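Long-range contacts in UDP-N-acetylenolpyruvoylglucosamine reductase (PDB 3TX1), which probably catalyses the FAD-mediated, NADPH-dependent reduction of UDP-N-acetylenolpyruvoylglucosamine to UDP-N-acetylmuramate, a step of peptidoglycan synthesis in the bacterial cell wall: residues A55-P61 and I97-H103; T47-T51 and Y239-G243; L133-S138 and I220-M224; G152-M156 and S196-E200. All blocks are in the same frame, centred on the assembly; numbering follows the deposited sequence.

Contact 1: residues A55-P61 and I97-H103; sequences ADVFVMP and IRGVILH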
# COMPACT_ATOMS: atom_id res chain seq x y z
N ALA A 55 -14.08 10.61 -1.05
CA ALA A 55 -14.43 9.66 -2.10
C ALA A 55 -15.93 9.61 -1.95
O ALA A 55 -16.44 9.31 -0.87
CB ALA A 55 -13.81 8.30 -1.82
N ASP A 56 -16.63 9.92 -3.03
CA ASP A 56 -18.12 10.01 -3.03
C ASP A 56 -18.93 8.79 -2.54
O ASP A 56 -19.98 8.97 -1.89
CB ASP A 56 -18.62 10.54 -4.39
CG ASP A 56 -17.63 10.23 -5.53
OD1 ASP A 56 -17.10 9.09 -5.60
OD2 ASP A 56 -17.37 11.15 -6.34
N VAL A 57 -18.43 7.58 -2.83
CA VAL A 57 -19.05 6.31 -2.42
C VAL A 57 -18.00 5.35 -1.78
O VAL A 57 -17.20 4.73 -2.48
CB VAL A 57 -19.73 5.61 -3.63
CG1 VAL A 57 -20.54 4.42 -3.16
CG2 VAL A 57 -20.63 6.59 -4.40
N PHE A 58 -18.06 5.20 -0.45
CA PHE A 58 -17.09 4.40 0.31
C PHE A 58 -17.67 3.12 0.91
O PHE A 58 -18.47 3.16 1.84
CB PHE A 58 -16.49 5.28 1.41
CG PHE A 58 -15.29 4.69 2.07
CD1 PHE A 58 -14.06 4.64 1.41
CD2 PHE A 58 -15.37 4.20 3.38
CE1 PHE A 58 -12.95 4.09 2.03
CE2 PHE A 58 -14.24 3.65 4.00
CZ PHE A 58 -13.04 3.61 3.33
N VAL A 59 -17.20 1.98 0.40
CA VAL A 59 -17.75 0.69 0.77
C VAL A 59 -16.81 -0.25 1.50
O VAL A 59 -15.67 -0.46 1.04
CB VAL A 59 -18.21 -0.04 -0.49
CG1 VAL A 59 -19.00 -1.28 -0.12
CG2 VAL A 59 -19.05 0.89 -1.35
N MET A 60 -17.31 -0.85 2.59
CA MET A 60 -16.56 -1.86 3.37
C MET A 60 -17.28 -3.21 3.48
O MET A 60 -18.21 -3.35 4.29
CB MET A 60 -16.21 -1.34 4.76
CG MET A 60 -15.13 -0.29 4.75
SD MET A 60 -15.14 0.71 6.23
CE MET A 60 -16.84 1.30 6.27
N PRO A 61 -16.88 -4.20 2.66
CA PRO A 61 -17.53 -5.51 2.67
C PRO A 61 -17.03 -6.45 3.75
O PRO A 61 -15.84 -6.56 3.96
CB PRO A 61 -17.21 -6.10 1.29
CG PRO A 61 -16.10 -5.29 0.75
CD PRO A 61 -16.10 -3.96 1.43
N ILE A 97 -11.84 11.51 -5.13
CA ILE A 97 -11.89 10.41 -6.12
C ILE A 97 -13.30 10.16 -6.60
O ILE A 97 -14.26 10.19 -5.80
CB ILE A 97 -11.41 9.06 -5.54
CG1 ILE A 97 -10.09 9.22 -4.80
CG2 ILE A 97 -11.25 8.03 -6.65
CD1 ILE A 97 -9.53 7.90 -4.30
N ARG A 98 -13.42 9.86 -7.90
CA ARG A 98 -14.72 9.61 -8.56
C ARG A 98 -15.00 8.11 -8.70
O ARG A 98 -14.12 7.32 -9.04
CB ARG A 98 -14.82 10.30 -9.93
CG ARG A 98 -14.64 11.81 -9.96
CD ARG A 98 -15.75 12.62 -9.30
NE ARG A 98 -15.79 12.59 -7.82
CZ ARG A 98 -15.03 13.34 -7.02
NH1 ARG A 98 -14.09 14.14 -7.52
NH2 ARG A 98 -15.17 13.26 -5.69
N GLY A 99 -16.25 7.74 -8.44
CA GLY A 99 -16.69 6.37 -8.51
C GLY A 99 -16.88 5.82 -7.10
O GLY A 99 -17.29 6.56 -6.19
N VAL A 100 -16.56 4.53 -6.94
CA VAL A 100 -16.70 3.81 -5.69
C VAL A 100 -15.31 3.37 -5.25
O VAL A 100 -14.54 2.83 -6.04
CB VAL A 100 -17.56 2.55 -5.91
CG1 VAL A 100 -17.54 1.60 -4.70
CG2 VAL A 100 -18.98 2.93 -6.28
N ILE A 101 -15.01 3.58 -3.97
CA ILE A 101 -13.77 3.14 -3.38
C ILE A 101 -14.14 1.97 -2.46
O ILE A 101 -15.07 2.10 -1.65
CB ILE A 101 -13.06 4.27 -2.58
CG1 ILE A 101 -12.44 5.33 -3.51
CG2 ILE A 101 -11.95 3.71 -1.70
CD1 ILE A 101 -13.44 6.18 -4.26
N LEU A 102 -13.44 0.84 -2.61
CA LEU A 102 -13.65 -0.34 -1.80
C LEU A 102 -12.49 -0.52 -0.86
O LEU A 102 -11.34 -0.53 -1.29
CB LEU A 102 -13.65 -1.59 -2.65
CG LEU A 102 -14.82 -2.33 -3.24
CD1 LEU A 102 -14.22 -3.58 -3.85
CD2 LEU A 102 -15.76 -2.74 -2.13
N HIS A 103 -12.81 -0.73 0.40
CA HIS A 103 -11.83 -0.90 1.43
C HIS A 103 -12.17 -2.22 2.10
O HIS A 103 -13.25 -2.41 2.67
CB HIS A 103 -11.89 0.32 2.36
CG HIS A 103 -10.79 0.38 3.40
ND1 HIS A 103 -9.48 0.39 3.07
CD2 HIS A 103 -10.85 0.47 4.78
CE1 HIS A 103 -8.74 0.43 4.20
NE2 HIS A 103 -9.59 0.48 5.25

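Contact 2: residues T47-T51 and Y239-G243; sequences TYTKT and YPSCG. With FAD (flavin-adenine dinucleotide), chain B.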
# COMPACT_ATOMS: atom_id res chain seq x y z
N THR A 47 -5.87 6.80 5.62
CA THR A 47 -4.60 6.75 4.88
C THR A 47 -3.47 6.98 5.78
O THR A 47 -3.54 7.73 6.73
CB THR A 47 -4.43 7.80 3.77
OG1 THR A 47 -4.48 9.10 4.35
CG2 THR A 47 -5.47 7.65 2.67
N TYR A 48 -2.38 6.34 5.39
CA TYR A 48 -1.19 6.35 6.17
C TYR A 48 -0.55 7.74 6.26
O TYR A 48 0.10 8.05 7.25
CB TYR A 48 -0.29 5.25 5.63
CG TYR A 48 0.68 4.71 6.63
CD1 TYR A 48 0.33 3.68 7.51
CD2 TYR A 48 1.96 5.22 6.67
CE1 TYR A 48 1.26 3.19 8.42
CE2 TYR A 48 2.90 4.74 7.55
CZ TYR A 48 2.55 3.74 8.43
OH TYR A 48 3.54 3.35 9.29
N THR A 49 -0.77 8.59 5.26
CA THR A 49 -0.28 9.99 5.33
C THR A 49 -1.31 10.87 6.01
O THR A 49 -1.07 12.03 6.28
CB THR A 49 -0.05 10.62 3.93
OG1 THR A 49 -1.23 10.48 3.14
CG2 THR A 49 1.09 9.97 3.22
N LYS A 50 -2.48 10.32 6.27
CA LYS A 50 -3.55 11.11 6.87
C LYS A 50 -3.93 12.30 5.95
O LYS A 50 -4.08 13.43 6.41
CB LYS A 50 -3.16 11.56 8.28
CG LYS A 50 -3.19 10.44 9.32
CD LYS A 50 -2.58 10.93 10.64
CE LYS A 50 -2.75 9.93 11.78
NZ LYS A 50 -2.28 10.44 13.12
N THR A 51 -4.04 12.02 4.65
CA THR A 51 -4.40 13.02 3.65
C THR A 51 -5.27 12.38 2.61
O THR A 51 -5.27 11.14 2.45
CB THR A 51 -3.20 13.43 2.80
OG1 THR A 51 -2.69 12.25 2.19
CG2 THR A 51 -2.13 14.09 3.62
N TYR A 239 6.33 9.57 12.24
CA TYR A 239 5.44 10.46 11.51
C TYR A 239 4.62 9.77 10.48
O TYR A 239 5.08 8.83 9.86
CB TYR A 239 6.24 11.51 10.75
CG TYR A 239 6.90 12.48 11.66
CD1 TYR A 239 8.25 12.37 11.90
CD2 TYR A 239 6.18 13.46 12.31
CE1 TYR A 239 8.88 13.22 12.76
CE2 TYR A 239 6.80 14.33 13.15
CZ TYR A 239 8.15 14.20 13.37
OH TYR A 239 8.82 15.02 14.23
N PRO A 240 3.39 10.27 10.23
CA PRO A 240 2.71 9.63 9.12
C PRO A 240 3.48 9.97 7.86
O PRO A 240 4.08 11.03 7.79
CB PRO A 240 1.30 10.27 9.13
CG PRO A 240 1.40 11.45 10.04
CD PRO A 240 2.52 11.18 11.00
N SER A 241 3.54 9.05 6.90
CA SER A 241 4.22 9.32 5.61
C SER A 241 3.76 8.29 4.62
O SER A 241 2.99 7.38 4.99
CB SER A 241 5.76 9.24 5.71
OG SER A 241 6.25 7.89 5.70
N CYS A 242 4.15 8.44 3.37
CA CYS A 242 3.96 7.35 2.43
C CYS A 242 5.34 6.72 2.55
O CYS A 242 6.05 6.93 3.57
CB CYS A 242 3.54 7.82 1.03
SG CYS A 242 4.37 9.25 0.29
N GLY A 243 5.82 5.94 1.61
CA GLY A 243 7.16 5.45 2.00
C GLY A 243 8.25 6.30 1.42
O GLY A 243 8.27 7.52 1.52
PA FAD B . -2.31 1.35 -0.62
O1A FAD B . -3.64 1.47 0.03
O2A FAD B . -1.29 2.43 -0.42
O5B FAD B . -2.50 1.26 -2.20
C5B FAD B . -1.39 0.64 -2.84
C4B FAD B . -1.74 0.13 -4.22
O4B FAD B . -2.23 -1.20 -4.15
C3B FAD B . -2.79 0.92 -4.98
O3B FAD B . -2.53 0.69 -6.39
C2B FAD B . -4.06 0.17 -4.57
O2B FAD B . -5.22 0.31 -5.40
C1B FAD B . -3.56 -1.25 -4.65
N9A FAD B . -4.30 -2.08 -3.71
C8A FAD B . -4.45 -1.91 -2.39
N7A FAD B . -5.13 -2.97 -1.88
C5A FAD B . -5.41 -3.85 -2.87
C6A FAD B . -6.13 -5.14 -3.05
N6A FAD B . -6.74 -5.80 -2.03
N1A FAD B . -6.16 -5.65 -4.30
C2A FAD B . -5.59 -5.06 -5.34
N3A FAD B . -4.96 -3.89 -5.27
C4A FAD B . -4.84 -3.24 -4.09
N1 FAD B . 7.03 -0.79 0.49
C2 FAD B . 7.98 -1.74 0.29
O2 FAD B . 7.88 -2.51 -0.67
N3 FAD B . 9.03 -1.92 1.11
C4 FAD B . 9.26 -1.17 2.18
O4 FAD B . 10.28 -1.35 2.89
C4X FAD B . 8.27 -0.12 2.45
N5 FAD B . 8.43 0.67 3.50
C5X FAD B . 7.55 1.65 3.80
C6 FAD B . 7.78 2.42 4.93
C7 FAD B . 6.90 3.40 5.28
C7M FAD B . 7.16 4.25 6.50
C8 FAD B . 5.71 3.60 4.42
C8M FAD B . 4.71 4.65 4.72
C9 FAD B . 5.49 2.83 3.30
C9A FAD B . 6.38 1.85 2.95
N10 FAD B . 6.17 1.03 1.82
C10 FAD B . 7.12 0.03 1.54
C1' FAD B . 5.01 1.25 0.94
C2' FAD B . 3.82 0.42 1.37
O2' FAD B . 3.98 -0.03 2.71
C3' FAD B . 3.66 -0.81 0.50
O3' FAD B . 3.61 -0.35 -0.85
C4' FAD B . 2.36 -1.53 0.86
O4' FAD B . 2.41 -2.91 0.46
C5' FAD B . 1.13 -0.84 0.32
O5' FAD B . 0.05 -1.25 1.12
P FAD B . -1.35 -0.51 1.18
O1P FAD B . -2.30 -1.54 1.67
O2P FAD B . -1.08 0.71 1.99
O3P FAD B . -1.65 -0.07 -0.29

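Contact 3: residues L133-S138 and I220-M224; sequences LNESLS and IQAKM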
# COMPACT_ATOMS: atom_id res chain seq x y z
N LEU A 133 6.44 -15.92 12.56
CA LEU A 133 7.41 -16.09 13.62
C LEU A 133 6.84 -16.96 14.74
O LEU A 133 7.58 -17.77 15.31
CB LEU A 133 7.80 -14.74 14.19
CG LEU A 133 8.75 -14.59 15.36
CD1 LEU A 133 10.07 -15.17 14.85
CD2 LEU A 133 8.95 -13.19 15.92
N ASN A 134 5.54 -16.79 15.08
CA ASN A 134 4.92 -17.61 16.13
C ASN A 134 4.84 -19.04 15.72
O ASN A 134 4.67 -19.90 16.55
CB ASN A 134 3.51 -17.16 16.46
CG ASN A 134 3.46 -15.74 16.96
OD1 ASN A 134 4.19 -14.87 16.49
ND2 ASN A 134 2.57 -15.49 17.93
N GLU A 135 4.98 -19.29 14.42
CA GLU A 135 4.92 -20.65 13.89
C GLU A 135 6.31 -21.15 13.50
O GLU A 135 6.46 -22.30 13.07
CB GLU A 135 3.98 -20.72 12.69
CG GLU A 135 2.68 -19.94 12.88
CD GLU A 135 1.80 -20.53 13.97
OE1 GLU A 135 1.57 -21.75 13.95
OE2 GLU A 135 1.35 -19.76 14.84
N SER A 136 7.32 -20.37 13.66
CA SER A 136 8.57 -20.89 13.22
C SER A 136 8.42 -21.12 11.75
O SER A 136 8.70 -22.17 11.23
CB SER A 136 8.86 -22.19 13.94
OG SER A 136 9.03 -21.96 15.30
N LEU A 137 7.96 -20.11 11.06
CA LEU A 137 8.03 -20.12 9.60
C LEU A 137 8.94 -19.02 9.08
O LEU A 137 8.85 -17.87 9.51
CB LEU A 137 6.63 -19.97 9.00
CG LEU A 137 5.86 -21.26 8.74
CD1 LEU A 137 4.41 -20.96 8.39
CD2 LEU A 137 6.52 -22.07 7.63
N SER A 138 9.83 -19.38 8.17
CA SER A 138 10.77 -18.42 7.59
C SER A 138 10.49 -18.09 6.13
O SER A 138 10.03 -18.92 5.36
CB SER A 138 12.21 -18.91 7.74
OG SER A 138 13.09 -17.97 7.17
N ILE A 220 14.88 -16.70 13.00
CA ILE A 220 13.93 -15.71 12.49
C ILE A 220 13.93 -14.46 13.40
O ILE A 220 14.01 -13.32 12.92
CB ILE A 220 12.53 -16.34 12.33
CG1 ILE A 220 12.67 -17.70 11.61
CG2 ILE A 220 11.54 -15.39 11.65
CD1 ILE A 220 11.38 -18.48 11.41
N GLN A 221 13.89 -14.67 14.72
CA GLN A 221 13.94 -13.55 15.66
C GLN A 221 15.10 -12.57 15.42
O GLN A 221 14.92 -11.35 15.40
CB GLN A 221 14.01 -14.06 17.10
CG GLN A 221 13.63 -12.99 18.10
CD GLN A 221 12.30 -12.40 17.72
OE1 GLN A 221 11.36 -13.13 17.41
NE2 GLN A 221 12.23 -11.07 17.68
N ALA A 222 16.30 -13.14 15.26
CA ALA A 222 17.54 -12.38 15.02
C ALA A 222 17.50 -11.53 13.73
O ALA A 222 18.09 -10.44 13.67
CB ALA A 222 18.75 -13.33 15.03
N LYS A 223 16.81 -12.05 12.71
CA LYS A 223 16.56 -11.32 11.48
C LYS A 223 15.55 -10.22 11.74
O LYS A 223 15.73 -9.10 11.28
CB LYS A 223 16.03 -12.23 10.36
CG LYS A 223 17.12 -12.89 9.52
CD LYS A 223 17.78 -11.90 8.58
CE LYS A 223 19.14 -12.41 8.10
NZ LYS A 223 19.76 -11.35 7.25
N MET A 224 14.51 -10.51 12.51
CA MET A 224 13.46 -9.52 12.68
C MET A 224 13.90 -8.35 13.50
O MET A 224 13.54 -7.20 13.21
CB MET A 224 12.18 -10.14 13.17
CG MET A 224 11.55 -10.97 12.06
SD MET A 224 10.15 -11.98 12.54
CE MET A 224 9.09 -10.77 13.36

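Contact 4: residues G152-M156 and S196-E200; sequences GALHM and STIAE. With FAD (flavin-adenine dinucleotide), chain B; SO4 (sulfate ion), chain E.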
# COMPACT_ATOMS: atom_id res chain seq x y z
N GLY A 152 -2.32 -4.69 -0.70
CA GLY A 152 -1.40 -3.68 -1.25
C GLY A 152 -0.08 -4.35 -1.52
O GLY A 152 0.55 -4.13 -2.58
N ALA A 153 0.32 -5.20 -0.58
CA ALA A 153 1.53 -5.99 -0.74
C ALA A 153 1.55 -6.78 -2.05
O ALA A 153 2.54 -6.72 -2.79
CB ALA A 153 1.72 -6.93 0.44
N LEU A 154 0.49 -7.53 -2.36
CA LEU A 154 0.58 -8.29 -3.60
C LEU A 154 0.55 -7.35 -4.81
O LEU A 154 1.20 -7.59 -5.85
CB LEU A 154 -0.51 -9.35 -3.75
CG LEU A 154 -0.76 -10.31 -2.60
CD1 LEU A 154 -1.23 -11.61 -3.20
CD2 LEU A 154 0.44 -10.56 -1.72
N HIS A 155 -0.20 -6.27 -4.66
CA HIS A 155 -0.32 -5.37 -5.75
C HIS A 155 1.03 -4.76 -6.06
O HIS A 155 1.41 -4.64 -7.22
CB HIS A 155 -1.38 -4.32 -5.49
CG HIS A 155 -1.61 -3.43 -6.65
ND1 HIS A 155 -2.47 -3.75 -7.65
CD2 HIS A 155 -0.98 -2.26 -7.03
CE1 HIS A 155 -2.43 -2.79 -8.60
NE2 HIS A 155 -1.52 -1.87 -8.22
N MET A 156 1.79 -4.44 -5.02
CA MET A 156 3.08 -3.80 -5.20
C MET A 156 4.30 -4.73 -5.26
O MET A 156 5.42 -4.25 -5.38
CB MET A 156 3.29 -2.89 -4.00
CG MET A 156 2.26 -1.80 -3.84
SD MET A 156 2.25 -0.72 -5.27
CE MET A 156 3.99 -0.62 -5.66
N SER A 196 4.41 -7.02 -10.13
CA SER A 196 3.32 -8.00 -10.01
C SER A 196 2.42 -8.02 -11.24
O SER A 196 2.08 -6.97 -11.77
CB SER A 196 2.44 -7.77 -8.76
OG SER A 196 1.46 -6.74 -8.95
N THR A 197 2.04 -9.23 -11.67
CA THR A 197 1.09 -9.42 -12.78
C THR A 197 -0.31 -9.08 -12.26
O THR A 197 -1.24 -8.90 -13.04
CB THR A 197 1.20 -10.83 -13.43
OG1 THR A 197 1.05 -11.87 -12.46
CG2 THR A 197 2.56 -11.01 -14.13
N ILE A 198 -0.44 -8.98 -10.94
CA ILE A 198 -1.66 -8.53 -10.25
C ILE A 198 -1.98 -7.09 -10.64
O ILE A 198 -3.14 -6.75 -10.85
CB ILE A 198 -1.51 -8.59 -8.72
CG1 ILE A 198 -2.17 -9.83 -8.13
CG2 ILE A 198 -2.27 -7.44 -8.07
CD1 ILE A 198 -1.97 -11.10 -8.91
N ALA A 199 -0.93 -6.25 -10.69
CA ALA A 199 -1.02 -4.84 -11.06
C ALA A 199 -1.70 -4.69 -12.43
O ALA A 199 -2.75 -4.04 -12.56
CB ALA A 199 0.36 -4.20 -11.05
N GLU A 200 -1.08 -5.29 -13.44
CA GLU A 200 -1.74 -5.38 -14.73
C GLU A 200 -2.81 -6.41 -14.45
O GLU A 200 -2.80 -7.01 -13.39
CB GLU A 200 -0.81 -5.89 -15.81
CG GLU A 200 0.09 -4.83 -16.40
CD GLU A 200 0.90 -5.38 -17.56
OE1 GLU A 200 1.31 -6.55 -17.47
OE2 GLU A 200 1.11 -4.64 -18.55
PA FAD B . -2.31 1.35 -0.62
O1A FAD B . -3.64 1.47 0.03
O2A FAD B . -1.29 2.43 -0.42
O5B FAD B . -2.50 1.26 -2.20
C5B FAD B . -1.39 0.64 -2.84
C4B FAD B . -1.74 0.13 -4.22
O4B FAD B . -2.23 -1.20 -4.15
C3B FAD B . -2.79 0.92 -4.98
O3B FAD B . -2.53 0.69 -6.39
C2B FAD B . -4.06 0.17 -4.57
O2B FAD B . -5.22 0.31 -5.40
C1B FAD B . -3.56 -1.25 -4.65
N9A FAD B . -4.30 -2.08 -3.71
C8A FAD B . -4.45 -1.91 -2.39
N7A FAD B . -5.13 -2.97 -1.88
C5A FAD B . -5.41 -3.85 -2.87
C6A FAD B . -6.13 -5.14 -3.05
N6A FAD B . -6.74 -5.80 -2.03
N1A FAD B . -6.16 -5.65 -4.30
C2A FAD B . -5.59 -5.06 -5.34
N3A FAD B . -4.96 -3.89 -5.27
C4A FAD B . -4.84 -3.24 -4.09
N1 FAD B . 7.03 -0.79 0.49
C2 FAD B . 7.98 -1.74 0.29
O2 FAD B . 7.88 -2.51 -0.67
N3 FAD B . 9.03 -1.92 1.11
C4 FAD B . 9.26 -1.17 2.18
O4 FAD B . 10.28 -1.35 2.89
C4X FAD B . 8.27 -0.12 2.45
N5 FAD B . 8.43 0.67 3.50
C5X FAD B . 7.55 1.65 3.80
C6 FAD B . 7.78 2.42 4.93
C7 FAD B . 6.90 3.40 5.28
C7M FAD B . 7.16 4.25 6.50
C8 FAD B . 5.71 3.60 4.42
C8M FAD B . 4.71 4.65 4.72
C9 FAD B . 5.49 2.83 3.30
C9A FAD B . 6.38 1.85 2.95
N10 FAD B . 6.17 1.03 1.82
C10 FAD B . 7.12 0.03 1.54
C1' FAD B . 5.01 1.25 0.94
C2' FAD B . 3.82 0.42 1.37
O2' FAD B . 3.98 -0.03 2.71
C3' FAD B . 3.66 -0.81 0.50
O3' FAD B . 3.61 -0.35 -0.85
C4' FAD B . 2.36 -1.53 0.86
O4' FAD B . 2.41 -2.91 0.46
C5' FAD B . 1.13 -0.84 0.32
O5' FAD B . 0.05 -1.25 1.12
P FAD B . -1.35 -0.51 1.18
O1P FAD B . -2.30 -1.54 1.67
O2P FAD B . -1.08 0.71 1.99
O3P FAD B . -1.65 -0.07 -0.29
S SO4 E . -1.22 0.21 -10.95
O1 SO4 E . -1.95 -1.04 -11.30
O2 SO4 E . 0.16 -0.12 -10.53
O3 SO4 E . -1.21 1.12 -12.13
O4 SO4 E . -1.91 0.92 -9.85

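Contact 1: residues A55-P61 and I97-H103
Val57, Phe58 and Val59 pair with Ile101 and His103 as neighbouring parallel strands in the mixed sheet of the FAD-binding domain. Strand 54-60 leads through helix 64-76 into strand 81-84, a beta-alpha-beta crossover, and strand 100-103 lies between the two. Val59 makes two of the three backbone bonds. Its N gives to Ile101 O at 3.0 Å, and its O takes His103 N at 2.9 Å; Ile101 N in turn gives to Val57 O.

Ile101 can be followed outward. Its CB lies 4.1 Å from Phe58 CD1. CG2, anti to the backbone N, comes to 3.9 Å from the same Phe58 CD1. The other branch runs toward Ala55: CG1 is 3.7 Å from Ala55 CB, and CD1 ends against that methyl group. Farther along this face Phe58 and His103 lie side by side, their rings nearly parallel but barely overlapping. His103 ND1 is hydrogen-bonded to Leu84 O, on strand 81-84. On the other face Val100 and Leu102 pack against helix 64-76, on Cys74 and Val71.

At the corner of the chain Asp56 and Arg98 form a salt bridge: Asp56 OD2 lies in the guanidinium plane of Arg98 and takes NE at 2.6 Å with an N-H...O angle of 165°.

Contact 2: residues T47-T51 and Y239-G243
Tyr48 and Thr49 pack against Pro240, Ser241 and Cys242 in a loop-to-loop contact beside the flavin. A type I beta turn from Thr47 to Lys50, closed by Lys50 N to Thr47 O at 2.8 Å, supplies one side. It lies between strands 36-42 and 54-60. The other side is an irregular segment of the C-terminal part of the protein, between helices 217-234 and 254-260. The contact thus joins the two parts of the enzyme at the methyl-bearing end of the isoalloxazine.

Tyr48 faces both the other loop and the cofactor. Its CG stands anti to the backbone N (chi1 -155°), which swings the ring toward the flavin. Ser241 O sits at the edge of the ring, in its plane, next to CD2. Tyr48 CE2 lies 3.4 Å from FAD C8M, which approaches the ring obliquely.

The turn packs on the proline: Pro240 CB touches Tyr48 O, and Lys50 CD passes Pro240 CG at 4.1 Å. The two loops share no direct hydrogen bond. Asn283 links them instead: its side-chain amide gives to Thr49 O, and its backbone is hydrogen-bonded to that of Pro240. Thr49 CG2, anti to its carbonyl carbon, faces the other loop, 3.4 Å from Cys242 N and 3.9 Å from Cys242 CB.

Contact 3: residues L133-S138 and I220-M224
Leu133 and Ile220 bring together the end of helix 125-134 and an early turn of helix 217-234. The first helix belongs to the FAD-binding region and the second to the C-terminal one. This is plain packing between the two, away from the annotated sites. Helix 125-134 finishes in a Schellman motif. Ser136 is the first residue to leave it, with positive phi (62°), and Ser136 N bonds back to Leu133 O at 3.1 Å. The chain then enters the short strand 137-138, which pairs antiparallel with strand 204-214.

Apolar packing carries the contact. Leu133 points at the second helix, and its two methyls meet different residues. CD1 touches Ile220 CG2 at 3.5 Å, where the two side chains slide past each other in opposite directions. CD2 reaches Met224 CE, also at 3.5 Å. Met224 sits one turn beyond Ile220, and its chain bends at the sulfur (chi3 52°), which turns CE toward the leucine. Met224 SD lies alongside, 3.8 Å from Leu133 CD2.

Polar ends are held outside the contact: Ser138 OG is hydrogen-bonded to Glu141, and Gln221 NE2 to Asp225 within its own helix. Met224 O accepts from Thr228 OG1, a turn further along.

Apolar atoms also meet backbone. Ile220 has CG1 anti to its carbonyl carbon, and this sends the long branch away from the leucine, toward the start of the short strand. Its tip, CD1, covers the peptide between Leu137 and Ser138. It comes to 3.4 Å from Leu137 C and 3.8 Å from Ser138 CB.

Contact 4: residues G152-M156 and S196-E200
His155 is held between the loop 196-200 and the FAD, and this is the tight part of the contact. Its CG is anti to the backbone N (chi1 -175°), which carries the ring out from helix 150-156. The ribose carbon FAD C1B lies over one face, 3.5 Å above the plane. Ala199 CB lies over the opposite face in a CH-pi contact, 4.3 Å from the ring centroid and 25° off the normal. Ile198 CG2 packs obliquely near the ring, 3.7 Å from His155 ND1.

Ser196 fixes the loop to the last turn of the helix. Its OG gives to His155 O at 2.7 Å, from above the carbonyl plane rather than along a lone pair. The same OG accepts from Ala199 N at 3.0 Å, an ST motif. One hydroxyl thus ties the loop to the carbonyl of His155. Leu154, one residue earlier, is buried against strands 169-175 and 204-214.

The outer side is looser. The residue before Ser196 is not modelled, and Glu200 is exposed and poorly ordered. At the ring edge a sulfate, probably from the crystallisation liquor, takes two weak bonds from His155 NE2, to O2 and O4, both at 3.3 Å. Lys316 also binds this ion. Gly152 and Ala153 lie beside the cofactor, as Met156 does. Helix 150-156 is therefore one wall of the FAD pocket, and His155 packs on its adenosine ribose.

In the fold
From the N terminus, the chain first opens contact 2 at 47-51. Only a few residues later it enters 55-61, and contact 1 closes at 97-103, pairing the two inner strands of the mixed sheet. Contact 3 then opens at 133-138. Within its loop lies contact 4, from 152-156 to 196-200, beside the adenosine end of the cofactor. Contact 3 closes at 220-224, and contact 2 closes last, at 239-243. Contacts 1 and 3 follow in series, and both are nested inside contact 2; none cross. Contacts 2 and 4 both touch FAD, with centres about 20 Å apart. Contacts 2 and 3 each link the FAD-binding region to the C-terminal one.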